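Local structure of beta sliding clamp (Pseudomonas aeruginosa, 6AMS) at residues L30-L35 / T69-K74; T45-E50 / N114-V119; H192-P197 / S235-G240. The protein probably forms a ring-shaped head-to-tail homodimer around DNA and tethers DNA polymerases and other proteins to it, conferring processivity. All coordinates share one frame; numbering follows the deposited sequence.

Contact 1. Residues L30-L35 / T69-K74; sequences LSNVLL and TVPARK
Val33 and Val70 face each other as an antiparallel hydrogen-bonded pair. Val33 N gives its hydrogen to Val70 O at 2.7 Å, and Val70 N returns one to Val33 O at 3.1 Å. One step further along, Ala72 N reaches Ser31 O at 2.9 Å, nearly straight at the hydrogen (171°), so the pairing runs on from strand 66-71 into the first residue of helix 72-81. Pro71, the N-cap residue of that helix, has no N-H to offer.

The one polar link between side chains is made by Asn32. Its ND2 donates to Thr69 OG1 at 3.0 Å, with the hydroxyl oxygen lying in the plane of the amide. With CG beside its own backbone N (chi1 -70°), Asn32 lays the amide over the Val70-Pro71 peptide, and OD1 comes to 3.2 Å from Pro71 CA. Thr69 OG1 has a second partner in Leu111 O, which ties the pair to the chain beyond strand 104-109.

Packing fills both faces of the sheet. On the face of the valines, Val33 CG1 lies alongside Val70 CG2 at 3.8 Å, both side chains pointing the same way, while the Leu35 side chain comes across Val70 at about a right angle. The methyl of Ala72 closes on Val33 CB. On the other face, Leu34 CD1 meets Thr69 CG2 at 3.8 Å.

Just beyond the contact the second subunit comes near: Lys74 NZ forms a salt bridge with Glu301 of that subunit, and the same Glu301 packs on Pro71. Within the contact itself, paired peptides set the register of the two strands, and the amide-hydroxyl bond helps fix how Asn32 is turned above the edge strand.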
# COMPACT_ATOMS: atom_id res chain seq x y z
N LEU A 30 -17.11 -15.10 -13.48
CA LEU A 30 -16.90 -14.65 -12.11
C LEU A 30 -16.33 -13.26 -12.01
O LEU A 30 -16.45 -12.62 -11.02
CB LEU A 30 -16.05 -15.62 -11.36
CG LEU A 30 -16.59 -17.04 -11.29
CD1 LEU A 30 -15.78 -17.84 -10.30
CD2 LEU A 30 -18.05 -17.07 -10.92
N SER A 31 -15.69 -12.80 -13.06
CA SER A 31 -15.22 -11.42 -13.09
C SER A 31 -16.26 -10.47 -13.73
O SER A 31 -16.02 -9.29 -13.79
CB SER A 31 -13.83 -11.33 -13.72
OG SER A 31 -13.88 -11.84 -15.02
N ASN A 32 -17.41 -11.00 -14.16
CA ASN A 32 -18.54 -10.17 -14.59
C ASN A 32 -19.54 -9.88 -13.49
O ASN A 32 -19.65 -10.61 -12.54
CB ASN A 32 -19.28 -10.79 -15.77
CG ASN A 32 -18.46 -10.75 -17.05
OD1 ASN A 32 -17.27 -10.41 -17.05
ND2 ASN A 32 -19.12 -11.07 -18.17
N VAL A 33 -20.21 -8.75 -13.62
CA VAL A 33 -21.33 -8.38 -12.77
C VAL A 33 -22.59 -8.69 -13.57
O VAL A 33 -22.65 -8.44 -14.78
CB VAL A 33 -21.32 -6.90 -12.32
CG1 VAL A 33 -21.22 -5.91 -13.48
CG2 VAL A 33 -22.53 -6.59 -11.43
N LEU A 34 -23.58 -9.29 -12.89
CA LEU A 34 -24.88 -9.60 -13.47
C LEU A 34 -25.78 -8.40 -13.26
O LEU A 34 -25.95 -7.94 -12.12
CB LEU A 34 -25.50 -10.83 -12.82
CG LEU A 34 -26.98 -11.05 -13.09
CD1 LEU A 34 -27.11 -11.45 -14.55
CD2 LEU A 34 -27.62 -12.09 -12.18
N LEU A 35 -26.32 -7.88 -14.36
CA LEU A 35 -27.21 -6.73 -14.36
C LEU A 35 -28.58 -7.21 -14.80
O LEU A 35 -28.69 -7.86 -15.82
CB LEU A 35 -26.71 -5.65 -15.32
CG LEU A 35 -25.31 -5.08 -15.14
CD1 LEU A 35 -25.02 -4.04 -16.21
CD2 LEU A 35 -25.14 -4.48 -13.76
N THR A 69 -24.47 -10.03 -18.34
CA THR A 69 -23.27 -9.88 -17.53
C THR A 69 -22.16 -9.16 -18.32
O THR A 69 -22.02 -9.31 -19.56
CB THR A 69 -22.76 -11.22 -16.98
OG1 THR A 69 -22.01 -11.92 -17.97
CG2 THR A 69 -23.91 -12.10 -16.54
N VAL A 70 -21.43 -8.32 -17.61
CA VAL A 70 -20.34 -7.53 -18.18
C VAL A 70 -19.20 -7.50 -17.18
O VAL A 70 -19.42 -7.65 -15.99
CB VAL A 70 -20.78 -6.08 -18.46
CG1 VAL A 70 -21.81 -6.02 -19.56
CG2 VAL A 70 -21.30 -5.43 -17.20
N PRO A 71 -17.97 -7.29 -17.67
CA PRO A 71 -16.80 -7.24 -16.76
C PRO A 71 -16.95 -6.16 -15.70
O PRO A 71 -17.17 -4.99 -16.01
CB PRO A 71 -15.60 -7.00 -17.70
CG PRO A 71 -16.19 -6.55 -19.00
CD PRO A 71 -17.57 -7.13 -19.08
N ALA A 72 -16.83 -6.57 -14.45
CA ALA A 72 -17.19 -5.75 -13.29
C ALA A 72 -16.21 -4.63 -13.08
O ALA A 72 -16.61 -3.47 -13.04
CB ALA A 72 -17.26 -6.61 -12.05
N ARG A 73 -14.94 -4.99 -12.94
CA ARG A 73 -13.84 -4.02 -12.81
C ARG A 73 -13.94 -2.97 -13.95
O ARG A 73 -13.96 -1.78 -13.67
CB ARG A 73 -12.48 -4.75 -12.90
CG ARG A 73 -12.06 -5.54 -11.74
CD ARG A 73 -11.49 -4.62 -10.67
NE ARG A 73 -11.96 -5.07 -9.37
CZ ARG A 73 -11.79 -4.43 -8.20
NH1 ARG A 73 -11.16 -3.24 -8.15
NH2 ARG A 73 -12.29 -4.99 -7.09
N LYS A 74 -14.07 -3.40 -15.21
CA LYS A 74 -14.09 -2.44 -16.31
C LYS A 74 -15.31 -1.51 -16.27
O LYS A 74 -15.15 -0.33 -16.52
CB LYS A 74 -14.02 -3.13 -17.68
CG LYS A 74 -12.61 -3.47 -18.13
CD LYS A 74 -12.65 -4.36 -19.35
CE LYS A 74 -11.31 -5.01 -19.64
NZ LYS A 74 -11.48 -5.97 -20.78

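Contact 2. Residues T45-E50 / N114-V119; sequences TGTDLE and NDFPTV
Phe116 and Pro117 pack on Thr45, Thr47 and Leu49, at the end of strand 41-47 and in the turn that follows. The aromatic part belongs to Phe116, whose chi1 of -156° carries the ring away from its own backbone N and in against the strand. Thr45 CG2 touches Phe116 CE2 at 3.5 Å, and Thr45 O stands 3.4 Å from Phe116 CZ in an oblique approach. Gly46 CA lies at the ring edge, 4.2 Å from Phe116 CZ. Thr47 CG2 also comes up obliquely, its side chain running past the phenyl group in the opposite direction.

Thr47 CG2 is also 3.7 Å from Pro117 CG, so this single methyl is shared between the proline and Phe116. From the turn, the Leu49 side chain crosses Pro117 at roughly a right angle, its CD2 3.9 Å from Pro117 CG.

The two segments meet by packing; the hydrogen bonds nearby lie on the side of 45-50 and the residue after it. Thr47 OG1 accepts from Leu49 N at 3.1 Å, making an ST turn, and is also bonded to Val51 O. Asp48 OD1 accepts from Glu50 N at 2.9 Å in an Asx turn, the donor standing above the carboxylate plane, and takes Val51 N as well. These overlapping turns hold the backbone that presents Leu49 to the proline.

Leu30 packs on Thr47, Leu49 and Pro117, while Leu34 of strand 32-38 touches both Thr45 and Phe116. The segment 114-119 thus lies against the sheet where strand 41-47 turns into strand 51-58, and Asp48 and Glu50 touch Lys199 of helix 198-207.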
# COMPACT_ATOMS: atom_id res chain seq x y z
N THR A 45 -25.28 -8.02 -9.36
CA THR A 45 -24.81 -9.19 -8.64
C THR A 45 -23.38 -9.60 -8.95
O THR A 45 -22.97 -9.66 -10.10
CB THR A 45 -25.74 -10.39 -8.93
OG1 THR A 45 -27.09 -10.02 -8.65
CG2 THR A 45 -25.36 -11.59 -8.09
N GLY A 46 -22.61 -9.88 -7.90
CA GLY A 46 -21.24 -10.33 -8.04
C GLY A 46 -21.02 -11.56 -7.18
O GLY A 46 -21.60 -11.67 -6.11
N THR A 47 -20.23 -12.50 -7.66
CA THR A 47 -19.96 -13.70 -6.89
C THR A 47 -18.60 -14.32 -7.17
O THR A 47 -18.04 -14.17 -8.25
CB THR A 47 -21.03 -14.77 -7.14
OG1 THR A 47 -20.86 -15.83 -6.20
CG2 THR A 47 -20.91 -15.32 -8.54
N ASP A 48 -18.06 -15.00 -6.16
CA ASP A 48 -16.80 -15.73 -6.28
C ASP A 48 -17.01 -17.22 -6.03
O ASP A 48 -16.05 -17.93 -5.73
CB ASP A 48 -15.75 -15.17 -5.31
CG ASP A 48 -16.10 -15.41 -3.87
OD1 ASP A 48 -17.17 -15.96 -3.59
OD2 ASP A 48 -15.28 -15.05 -3.00
N LEU A 49 -18.28 -17.63 -6.06
CA LEU A 49 -18.85 -18.98 -5.87
C LEU A 49 -19.00 -19.39 -4.40
O LEU A 49 -19.52 -20.46 -4.11
CB LEU A 49 -18.18 -20.09 -6.70
CG LEU A 49 -18.00 -19.89 -8.20
CD1 LEU A 49 -16.85 -20.73 -8.71
CD2 LEU A 49 -19.28 -20.21 -8.95
N GLU A 50 -18.54 -18.54 -3.49
CA GLU A 50 -18.67 -18.80 -2.07
C GLU A 50 -19.59 -17.75 -1.49
O GLU A 50 -20.40 -18.02 -0.61
CB GLU A 50 -17.30 -18.71 -1.40
CG GLU A 50 -17.34 -18.80 0.12
CD GLU A 50 -16.01 -18.46 0.79
OE1 GLU A 50 -14.99 -19.08 0.45
OE2 GLU A 50 -16.00 -17.57 1.67
N ASN A 114 -27.58 -16.45 -18.32
CA ASN A 114 -27.68 -17.86 -17.95
C ASN A 114 -26.35 -18.47 -17.49
O ASN A 114 -26.34 -19.37 -16.66
CB ASN A 114 -28.31 -18.68 -19.08
CG ASN A 114 -29.82 -18.51 -19.14
OD1 ASN A 114 -30.45 -18.03 -18.19
ND2 ASN A 114 -30.42 -18.89 -20.27
N ASP A 115 -25.24 -18.00 -18.05
CA ASP A 115 -23.91 -18.44 -17.64
C ASP A 115 -23.63 -18.11 -16.17
O ASP A 115 -22.95 -18.88 -15.49
CB ASP A 115 -22.85 -17.81 -18.54
CG ASP A 115 -22.85 -18.38 -19.93
OD1 ASP A 115 -23.33 -19.51 -20.11
OD2 ASP A 115 -22.36 -17.70 -20.85
N PHE A 116 -24.10 -16.96 -15.70
CA PHE A 116 -23.91 -16.53 -14.31
C PHE A 116 -24.44 -17.54 -13.30
O PHE A 116 -25.60 -17.95 -13.38
CB PHE A 116 -24.56 -15.17 -14.09
CG PHE A 116 -23.97 -14.39 -12.95
CD1 PHE A 116 -22.79 -13.69 -13.11
CD2 PHE A 116 -24.60 -14.33 -11.72
CE1 PHE A 116 -22.24 -12.97 -12.07
CE2 PHE A 116 -24.07 -13.61 -10.68
CZ PHE A 116 -22.88 -12.93 -10.85
N PRO A 117 -23.60 -17.93 -12.32
CA PRO A 117 -23.97 -18.92 -11.29
C PRO A 117 -25.07 -18.43 -10.35
O PRO A 117 -25.12 -17.25 -10.02
CB PRO A 117 -22.66 -19.15 -10.54
CG PRO A 117 -21.78 -18.00 -10.90
CD PRO A 117 -22.19 -17.56 -12.26
N THR A 118 -25.93 -19.34 -9.93
CA THR A 118 -27.03 -19.02 -9.03
C THR A 118 -26.88 -19.66 -7.65
O THR A 118 -26.09 -20.58 -7.47
CB THR A 118 -28.37 -19.43 -9.65
OG1 THR A 118 -28.27 -20.77 -10.16
CG2 THR A 118 -28.73 -18.50 -10.79
N VAL A 119 -27.66 -19.18 -6.69
CA VAL A 119 -27.63 -19.68 -5.31
C VAL A 119 -29.01 -20.22 -4.92
O VAL A 119 -30.03 -19.71 -5.37
CB VAL A 119 -27.11 -18.57 -4.35
CG1 VAL A 119 -26.86 -19.10 -2.94
CG2 VAL A 119 -25.81 -18.02 -4.87

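Contact 3. Residues H192-P197 / S235-G240; sequences HQVIVP and SKLVDG
At chi1 -55° Ile195 holds CG1 beside its backbone N and turns CG2 the other way, against Val238. Its CG2 lies 3.5 Å from Val238 CB, and its CD1, at the end of the other branch, comes to 3.6 Å from Gly240 O. Val238 turns CG2 beside its own N, where that methyl meets both Ile195 CG2 and the ring of Pro197. The nearest approach there is a tight 3.3 Å between Val238 CG2 and Pro197 CD, the two side chains sliding past each other in opposite directions.

The backbones are joined by a single bond. Val238 N donates to Ile195 O at 2.8 Å, nearly straight at the hydrogen (172°), with the donor a little off the carbonyl plane. Leu237 lies beside the same carbonyl, its CD2 3.6 Å from Ile195 O, and its CD1 packs on Val194 CG1 at 3.7 Å; CD2 also touches Val196 CG2. Ser235 OG donates to the carbonyl O of the next residue, Lys236, which also lies close to Pro197 CD and CG.

Val194 and Val196 pair through their backbones with Leu160 and Met158 of strand 157-163, while Leu237 and Ser235 touch Ile224 of strand 223-227. The segment 235-240 runs about 110° from the direction of 194-197. Here an outermost strand, 192-197, leads through its N-cap residue Pro197 into helix 198-207 and meets the chain leaving strand 231-236 of the other sheet: the place where two eight-stranded sheets adjoin in the central domain of the clamp fold.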
# COMPACT_ATOMS: atom_id res chain seq x y z
N HIS A 192 -28.23 -23.06 17.45
CA HIS A 192 -27.99 -22.95 16.06
C HIS A 192 -26.55 -22.53 15.90
O HIS A 192 -26.13 -21.55 16.50
CB HIS A 192 -28.90 -21.91 15.45
CG HIS A 192 -30.23 -22.44 15.03
ND1 HIS A 192 -31.39 -22.09 15.66
CD2 HIS A 192 -30.58 -23.30 14.05
CE1 HIS A 192 -32.40 -22.72 15.10
NE2 HIS A 192 -31.93 -23.45 14.11
N GLN A 193 -25.80 -23.28 15.12
CA GLN A 193 -24.43 -22.99 14.84
C GLN A 193 -24.16 -22.98 13.36
O GLN A 193 -24.68 -23.80 12.66
CB GLN A 193 -23.52 -23.99 15.48
CG GLN A 193 -23.53 -24.00 17.00
CD GLN A 193 -22.41 -24.81 17.59
OE1 GLN A 193 -21.99 -25.80 17.05
NE2 GLN A 193 -21.93 -24.39 18.71
N VAL A 194 -23.43 -21.98 12.90
CA VAL A 194 -22.96 -21.95 11.50
C VAL A 194 -21.49 -21.56 11.46
O VAL A 194 -21.02 -20.83 12.32
CB VAL A 194 -23.77 -20.99 10.59
CG1 VAL A 194 -25.23 -21.42 10.54
CG2 VAL A 194 -23.64 -19.52 11.02
N ILE A 195 -20.78 -22.05 10.46
CA ILE A 195 -19.39 -21.73 10.24
C ILE A 195 -19.32 -20.97 8.92
O ILE A 195 -19.56 -21.56 7.87
CB ILE A 195 -18.52 -23.01 10.17
CG1 ILE A 195 -18.74 -23.86 11.42
CG2 ILE A 195 -17.05 -22.60 10.02
CD1 ILE A 195 -18.29 -25.29 11.27
N VAL A 196 -19.07 -19.68 9.02
CA VAL A 196 -18.99 -18.84 7.85
C VAL A 196 -17.55 -18.79 7.42
O VAL A 196 -16.69 -18.43 8.22
CB VAL A 196 -19.45 -17.41 8.17
CG1 VAL A 196 -19.39 -16.54 6.93
CG2 VAL A 196 -20.84 -17.41 8.77
N PRO A 197 -17.23 -19.20 6.19
CA PRO A 197 -15.86 -19.15 5.71
C PRO A 197 -15.19 -17.79 5.86
O PRO A 197 -15.79 -16.74 5.68
CB PRO A 197 -16.00 -19.51 4.23
CG PRO A 197 -17.31 -20.22 4.13
CD PRO A 197 -17.97 -20.24 5.47
N SER A 235 -23.61 -16.21 1.78
CA SER A 235 -22.36 -16.96 1.84
C SER A 235 -22.71 -18.41 2.00
O SER A 235 -23.62 -18.73 2.74
CB SER A 235 -21.49 -16.48 3.01
OG SER A 235 -20.33 -17.26 3.09
N LYS A 236 -21.90 -19.27 1.42
CA LYS A 236 -21.95 -20.69 1.68
C LYS A 236 -21.27 -20.89 3.05
O LYS A 236 -20.45 -20.13 3.47
CB LYS A 236 -21.17 -21.49 0.66
CG LYS A 236 -21.94 -21.91 -0.57
CD LYS A 236 -21.02 -22.65 -1.50
CE LYS A 236 -21.79 -23.59 -2.42
NZ LYS A 236 -20.99 -24.76 -2.88
N LEU A 237 -21.61 -21.96 3.72
CA LEU A 237 -21.10 -22.30 5.02
C LEU A 237 -20.13 -23.45 4.89
O LEU A 237 -20.15 -24.18 3.89
CB LEU A 237 -22.23 -22.75 5.94
CG LEU A 237 -23.36 -21.76 6.17
CD1 LEU A 237 -24.37 -22.41 7.07
CD2 LEU A 237 -22.84 -20.49 6.78
N VAL A 238 -19.31 -23.58 5.92
CA VAL A 238 -18.33 -24.64 6.01
C VAL A 238 -19.05 -25.86 6.53
O VAL A 238 -19.71 -25.84 7.56
CB VAL A 238 -17.18 -24.26 6.97
CG1 VAL A 238 -16.16 -25.38 7.04
CG2 VAL A 238 -16.53 -22.96 6.52
N ASP A 239 -18.94 -26.92 5.75
CA ASP A 239 -19.55 -28.19 6.01
C ASP A 239 -18.63 -28.88 6.94
O ASP A 239 -17.48 -29.02 6.67
CB ASP A 239 -19.57 -28.95 4.72
CG ASP A 239 -20.86 -29.62 4.47
OD1 ASP A 239 -21.65 -29.77 5.39
OD2 ASP A 239 -21.06 -30.02 3.33
N GLY A 240 -19.14 -29.36 8.03
CA GLY A 240 -18.32 -29.96 9.02
C GLY A 240 -18.73 -29.46 10.38
O GLY A 240 -19.52 -28.56 10.51

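Contacts 1 and 2 are largely buried in the N-terminal domain and touch, their centres about 10 Å apart, since strands 32-38 and 41-47 are neighbours in one sheet; Leu34 O probably bonds Thr45 N between them. Contact 3 is only partly buried and belongs to the central domain, its centre about 27 Å from that of contact 1. Contact 2 bridges toward it: Glu50 O probably accepts from Lys236 N, within the eight-stranded sheet that all three contacts reach. Chemistry follows place. True strand pairing and an amide-hydroxyl bond mark contact 1, contact 2 joins its segments by packing, and contact 3 combines one backbone bond with aliphatic contacts.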